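Local coordinates for nitroreductase family protein (Sphingopyxis sp., PDB 7DP1) that probably reduces the nitro groups of dinitroaniline herbicides, using NADPH as electron donor and bound flavin mononucleotide as the redox cofactor, at residues A[142-147]-A[184-189]; A[149-154]-A[196-201]. The protein carries 1 engineered substitution. All blocks are in the same frame, centred on the assembly; numbering follows the deposited sequence.

Contact 1: residues A[142-147]-A[184-189]; sequences CSRIMG and TVRAEL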
loop_
_atom_site.group_PDB
_atom_site.type_symbol
_atom_site.label_atom_id
_atom_site.label_comp_id
_atom_site.label_asym_id
_atom_site.label_seq_id
_atom_site.Cartn_x
_atom_site.Cartn_y
_atom_site.Cartn_z
ATOM N N CYS A 142 7.123 10.543 -5.422
ATOM C CA CYS A 142 6.225 11.536 -4.843
ATOM C C CYS A 142 7.015 12.734 -4.338
ATOM O O CYS A 142 8.251 12.711 -4.276
ATOM C CB CYS A 142 5.401 10.933 -3.692
ATOM S SG CYS A 142 6.423 10.362 -2.267
ATOM N N SER A 143 6.297 13.785 -3.977
ATOM C CA SER A 143 6.936 14.954 -3.399
ATOM C C SER A 143 7.590 14.599 -2.073
ATOM O O SER A 143 7.067 13.771 -1.334
ATOM C CB SER A 143 5.928 16.078 -3.182
ATOM O OG SER A 143 6.522 17.102 -2.406
ATOM N N ARG A 144 8.721 15.234 -1.773
ATOM C CA ARG A 144 9.404 15.030 -0.492
ATOM C C ARG A 144 8.650 15.572 0.716
ATOM O O ARG A 144 9.079 15.356 1.849
ATOM C CB ARG A 144 10.799 15.658 -0.522
ATOM C CG ARG A 144 11.730 14.954 -1.469
ATOM C CD ARG A 144 13.175 15.412 -1.345
ATOM N NE ARG A 144 14.006 14.508 -2.126
ATOM C CZ ARG A 144 14.761 13.550 -1.608
ATOM N NH1 ARG A 144 15.465 12.759 -2.406
ATOM N NH2 ARG A 144 14.824 13.395 -0.297
ATOM N N ILE A 145 7.567 16.311 0.492
ATOM C CA ILE A 145 6.747 16.750 1.619
ATOM C C ILE A 145 5.956 15.568 2.186
ATOM O O ILE A 145 5.540 15.583 3.339
ATOM C CB ILE A 145 5.753 17.885 1.240
ATOM C CG1 ILE A 145 4.670 17.359 0.290
ATOM C CG2 ILE A 145 6.481 19.098 0.652
ATOM C CD1 ILE A 145 3.395 18.192 0.306
ATOM N N MET A 146 5.761 14.534 1.378
ATOM C CA MET A 146 4.910 13.415 1.792
ATOM C C MET A 146 5.481 12.655 3.003
ATOM O O MET A 146 6.684 12.490 3.138
ATOM C CB MET A 146 4.714 12.470 0.615
ATOM C CG MET A 146 3.982 13.100 -0.573
ATOM S SD MET A 146 2.467 13.970 -0.127
ATOM C CE MET A 146 2.041 14.751 -1.688
ATOM N N GLY A 147 4.612 12.206 3.902
ATOM C CA GLY A 147 5.074 11.492 5.074
ATOM C C GLY A 147 4.741 10.009 4.973
ATOM O O GLY A 147 4.193 9.558 3.969
ATOM N N THR A 184 20.644 9.252 -9.436
ATOM C CA THR A 184 20.929 8.924 -10.830
ATOM C C THR A 184 19.638 8.668 -11.604
ATOM O O THR A 184 19.433 9.211 -12.679
ATOM C CB THR A 184 21.820 7.682 -10.962
ATOM O OG1 THR A 184 23.118 7.969 -10.442
ATOM C CG2 THR A 184 21.942 7.275 -12.428
ATOM N N VAL A 185 18.779 7.822 -11.052
ATOM C CA VAL A 185 17.504 7.518 -11.698
ATOM C C VAL A 185 16.704 8.802 -11.923
ATOM O O VAL A 185 16.257 9.069 -13.043
ATOM C CB VAL A 185 16.684 6.519 -10.870
ATOM C CG1 VAL A 185 15.302 6.233 -11.530
ATOM C CG2 VAL A 185 17.479 5.234 -10.651
ATOM N N ARG A 186 16.560 9.605 -10.871
ATOM C CA ARG A 186 15.843 10.873 -10.966
ATOM C C ARG A 186 16.471 11.738 -12.045
ATOM O O ARG A 186 15.758 12.410 -12.785
ATOM C CB ARG A 186 15.824 11.628 -9.629
ATOM C CG ARG A 186 14.832 11.052 -8.617
ATOM C CD ARG A 186 14.574 12.002 -7.448
ATOM N NE ARG A 186 15.474 11.720 -6.340
ATOM C CZ ARG A 186 16.529 12.448 -6.022
ATOM N NH1 ARG A 186 16.829 13.539 -6.724
ATOM N NH2 ARG A 186 17.285 12.082 -4.999
ATOM N N ALA A 187 17.800 11.751 -12.114
ATOM C CA ALA A 187 18.466 12.515 -13.156
ATOM C C ALA A 187 18.080 12.027 -14.558
ATOM O O ALA A 187 17.683 12.825 -15.409
ATOM C CB ALA A 187 19.983 12.460 -12.975
ATOM N N GLU A 188 18.154 10.718 -14.789
ATOM C CA GLU A 188 17.913 10.178 -16.131
ATOM C C GLU A 188 16.464 10.323 -16.578
ATOM O O GLU A 188 16.168 10.347 -17.776
ATOM C CB GLU A 188 18.342 8.717 -16.200
ATOM C CG GLU A 188 19.845 8.559 -16.159
ATOM C CD GLU A 188 20.539 9.326 -17.281
ATOM O OE1 GLU A 188 19.979 9.381 -18.396
ATOM O OE2 GLU A 188 21.642 9.874 -17.045
ATOM N N LEU A 189 15.576 10.430 -15.603
ATOM C CA LEU A 189 14.158 10.606 -15.849
ATOM C C LEU A 189 13.849 12.106 -15.918
ATOM O O LEU A 189 12.746 12.519 -16.287
ATOM C CB LEU A 189 13.338 9.956 -14.734
ATOM C CG LEU A 189 13.412 8.432 -14.536
ATOM C CD1 LEU A 189 12.466 7.992 -13.442
ATOM C CD2 LEU A 189 13.171 7.637 -15.802
#
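R144 and R186 meet through their guanidinium groups, with NH1 of R144 3.2 Å from NH2 of R186. Both atoms are donors, and the closeness of the two positive groups is probably eased by E84, which forms a salt bridge with R186 NH2 and a long, weak ion pair with R144 NH1. The two planes stand almost perpendicular, at 87°, and CZ of R186 lies in the plane of the R144 group, at its edge. R144 reaches across as an extended chain from CG to NE, whereas R186 bends at chi3 (-93°), which turns its guanidinium across the path of the incoming arginine. R186 is the packed side of the contact, buried, its NH2 paired with E84; R144 lies on the solvent side, exposed but tethered by NE to the backbone oxygen of Q195. The backbone around R144 follows a type I turn from S143 to M146, and S143 OG accepts from I145 N at 3.2 Å in an ST turn. The contact thus joins the turn after strand 136-143 to helix 182-189, which packs against helix 60-74 and, through V185 and L189, against F139 of that same strand.

Contact 2: residues A[149-154]-A[196-201]; sequences PQWADM and ILFSGL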
loop_
_atom_site.group_PDB
_atom_site.type_symbol
_atom_site.label_atom_id
_atom_site.label_comp_id
_atom_site.label_asym_id
_atom_site.label_seq_id
_atom_site.Cartn_x
_atom_site.Cartn_y
_atom_site.Cartn_z
ATOM N N PRO A 149 2.310 8.117 6.288
ATOM C CA PRO A 149 0.972 7.746 5.811
ATOM C C PRO A 149 0.789 7.949 4.296
ATOM O O PRO A 149 -0.022 7.253 3.687
ATOM C CB PRO A 149 0.052 8.703 6.570
ATOM C CG PRO A 149 0.910 9.912 6.823
ATOM C CD PRO A 149 2.265 9.323 7.141
ATOM N N GLN A 150 1.466 8.933 3.701
ATOM C CA GLN A 150 1.332 9.088 2.260
ATOM C C GLN A 150 2.069 7.955 1.542
ATOM O O GLN A 150 1.680 7.531 0.459
ATOM C CB GLN A 150 1.829 10.447 1.792
ATOM C CG GLN A 150 0.844 11.572 2.064
ATOM C CD GLN A 150 0.845 12.002 3.508
ATOM O OE1 GLN A 150 1.900 12.160 4.112
ATOM N NE2 GLN A 150 -0.338 12.219 4.064
ATOM N N TRP A 151 3.141 7.472 2.150
ATOM C CA TRP A 151 3.803 6.318 1.605
ATOM C C TRP A 151 2.879 5.115 1.631
ATOM O O TRP A 151 2.887 4.331 0.698
ATOM C CB TRP A 151 5.112 6.040 2.356
ATOM C CG TRP A 151 6.200 6.952 1.837
ATOM C CD1 TRP A 151 6.171 8.320 1.801
ATOM C CD2 TRP A 151 7.436 6.565 1.232
ATOM N NE1 TRP A 151 7.320 8.806 1.232
ATOM C CE2 TRP A 151 8.115 7.747 0.875
ATOM C CE3 TRP A 151 8.044 5.339 0.981
ATOM C CZ2 TRP A 151 9.369 7.733 0.264
ATOM C CZ3 TRP A 151 9.284 5.325 0.377
ATOM C CH2 TRP A 151 9.936 6.517 0.024
ATOM N N ALA A 152 2.042 4.985 2.661
ATOM C CA ALA A 152 1.099 3.862 2.665
ATOM C C ALA A 152 0.084 4.024 1.525
ATOM O O ALA A 152 -0.275 3.039 0.879
ATOM C CB ALA A 152 0.393 3.727 4.030
ATOM N N ASP A 153 -0.344 5.266 1.261
ATOM C CA ASP A 153 -1.223 5.577 0.127
ATOM C C ASP A 153 -0.599 5.086 -1.172
ATOM O O ASP A 153 -1.279 4.538 -2.023
ATOM C CB ASP A 153 -1.479 7.086 -0.013
ATOM C CG ASP A 153 -2.178 7.709 1.185
ATOM O OD1 ASP A 153 -2.871 6.996 1.945
ATOM O OD2 ASP A 153 -2.059 8.958 1.331
ATOM N N MET A 154 0.705 5.285 -1.331
ATOM C CA MET A 154 1.360 4.814 -2.550
ATOM C C MET A 154 1.284 3.282 -2.689
ATOM O O MET A 154 1.077 2.754 -3.801
ATOM C CB MET A 154 2.834 5.275 -2.594
ATOM C CG MET A 154 3.001 6.800 -2.774
ATOM S SD MET A 154 4.691 7.288 -3.245
ATOM C CE MET A 154 5.612 6.887 -1.770
ATOM N N ILE A 196 11.146 12.329 -4.495
ATOM C CA ILE A 196 11.905 11.209 -3.949
ATOM C C ILE A 196 11.421 9.923 -4.599
ATOM O O ILE A 196 10.215 9.704 -4.758
ATOM C CB ILE A 196 11.790 11.133 -2.389
ATOM C CG1 ILE A 196 12.515 9.897 -1.851
ATOM C CG2 ILE A 196 10.328 11.137 -1.922
ATOM C CD1 ILE A 196 12.751 9.918 -0.333
ATOM N N LEU A 197 12.360 9.079 -5.001
ATOM C CA LEU A 197 11.997 7.834 -5.654
ATOM C C LEU A 197 11.702 6.812 -4.595
ATOM O O LEU A 197 12.555 6.560 -3.748
ATOM C CB LEU A 197 13.121 7.331 -6.563
ATOM C CG LEU A 197 12.917 5.944 -7.187
ATOM C CD1 LEU A 197 11.762 5.959 -8.180
ATOM C CD2 LEU A 197 14.194 5.441 -7.865
ATOM N N PHE A 198 10.508 6.227 -4.633
ATOM C CA PHE A 198 10.179 5.130 -3.717
ATOM C C PHE A 198 10.645 3.798 -4.312
ATOM O O PHE A 198 11.485 3.104 -3.739
ATOM C CB PHE A 198 8.668 5.117 -3.400
ATOM C CG PHE A 198 8.138 3.793 -2.852
ATOM C CD1 PHE A 198 8.866 3.027 -1.969
ATOM C CD2 PHE A 198 6.880 3.346 -3.218
ATOM C CE1 PHE A 198 8.360 1.833 -1.476
ATOM C CE2 PHE A 198 6.367 2.162 -2.721
ATOM C CZ PHE A 198 7.118 1.400 -1.859
ATOM N N SER A 199 10.129 3.442 -5.470
ATOM C CA SER A 199 10.362 2.092 -5.949
ATOM C C SER A 199 10.198 2.005 -7.448
ATOM O O SER A 199 9.528 2.843 -8.059
ATOM C CB SER A 199 9.399 1.126 -5.257
ATOM O OG SER A 199 9.554 -0.197 -5.744
ATOM N N GLY A 200 10.801 0.991 -8.053
ATOM C CA GLY A 200 10.474 0.693 -9.437
ATOM C C GLY A 200 9.429 -0.405 -9.451
ATOM O O GLY A 200 9.187 -1.043 -8.416
ATOM N N LEU A 201 8.773 -0.590 -10.595
ATOM C CA LEU A 201 7.906 -1.752 -10.822
ATOM C C LEU A 201 8.215 -2.286 -12.223
ATOM O O LEU A 201 7.890 -1.652 -13.229
ATOM C CB LEU A 201 6.419 -1.390 -10.674
ATOM C CG LEU A 201 5.361 -2.495 -10.894
ATOM C CD1 LEU A 201 5.284 -3.491 -9.703
ATOM C CD2 LEU A 201 3.959 -1.919 -11.231
#
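Helix 149-154 and strand 196-201 run nearly in the same direction, their axes inclined at 22° and 10.8 Å apart at closest approach, with W151 and F198 nearest in register. Large side chains bridge this spacing. W151 starts off to the side of the strand, but the six-membered end of its indole comes round to F198, its CZ3 reaching CD1 of F198 at 3.3 Å. The six-membered ring of W151 and the phenyl ring lie obliquely, their planes 58° apart. At the indole edge, near its plane, I196 CD1 lies 4.1 Å from W151 CZ2. M154, bent at its last torsion, brings its methyl CE over one face of the indole, offset toward the rim, and the same methyl touches F198 CB at 3.9 Å. Here helix 148-167 covers the antiparallel sheet of the FMN-dependent nitroreductase fold, and a classic beta bulge interrupts the strand where F198 and S199 both face L140. F198 projects toward the helix with CG anti to its backbone N (chi1 161°), while S199 CB lies over the centre of one face of its ring. An alanine in place of W151 would remove the indole and is likely to open a gap between I196, F198 and the M154 methyl. F198 also lines one FMN pocket, its side chain about 4 Å from a bound FMN at the nearest atoms, and packs on A152 of the second subunit. D153, on the same helix as W151, touches the other bound FMN, its OD1 accepting a hydrogen bond from G47 N.

How the contacts relate
Contact 2 is core and contact 1 lies nearer the surface: the centre of contact 1 is about 16 Å from the centre of the chain, that of contact 2 about 10 Å. Their chemistry follows: aromatic and aliphatic groups fill contact 2, while two guanidinium groups meet in contact 1. They draw on the same sheet, since strands 136-143 and 195-204 are neighbours in it, and C142 O lies 2.9 Å from I196 N in a probable hydrogen bond. Along the chain their segments alternate, each strand being consecutive with a helix of the other contact. Packing also joins them, C142 SG against M154 CE and V185 CG1 against L197 CD2. Both touch the second subunit, but the flavin mononucleotide pockets are reached through contact 2.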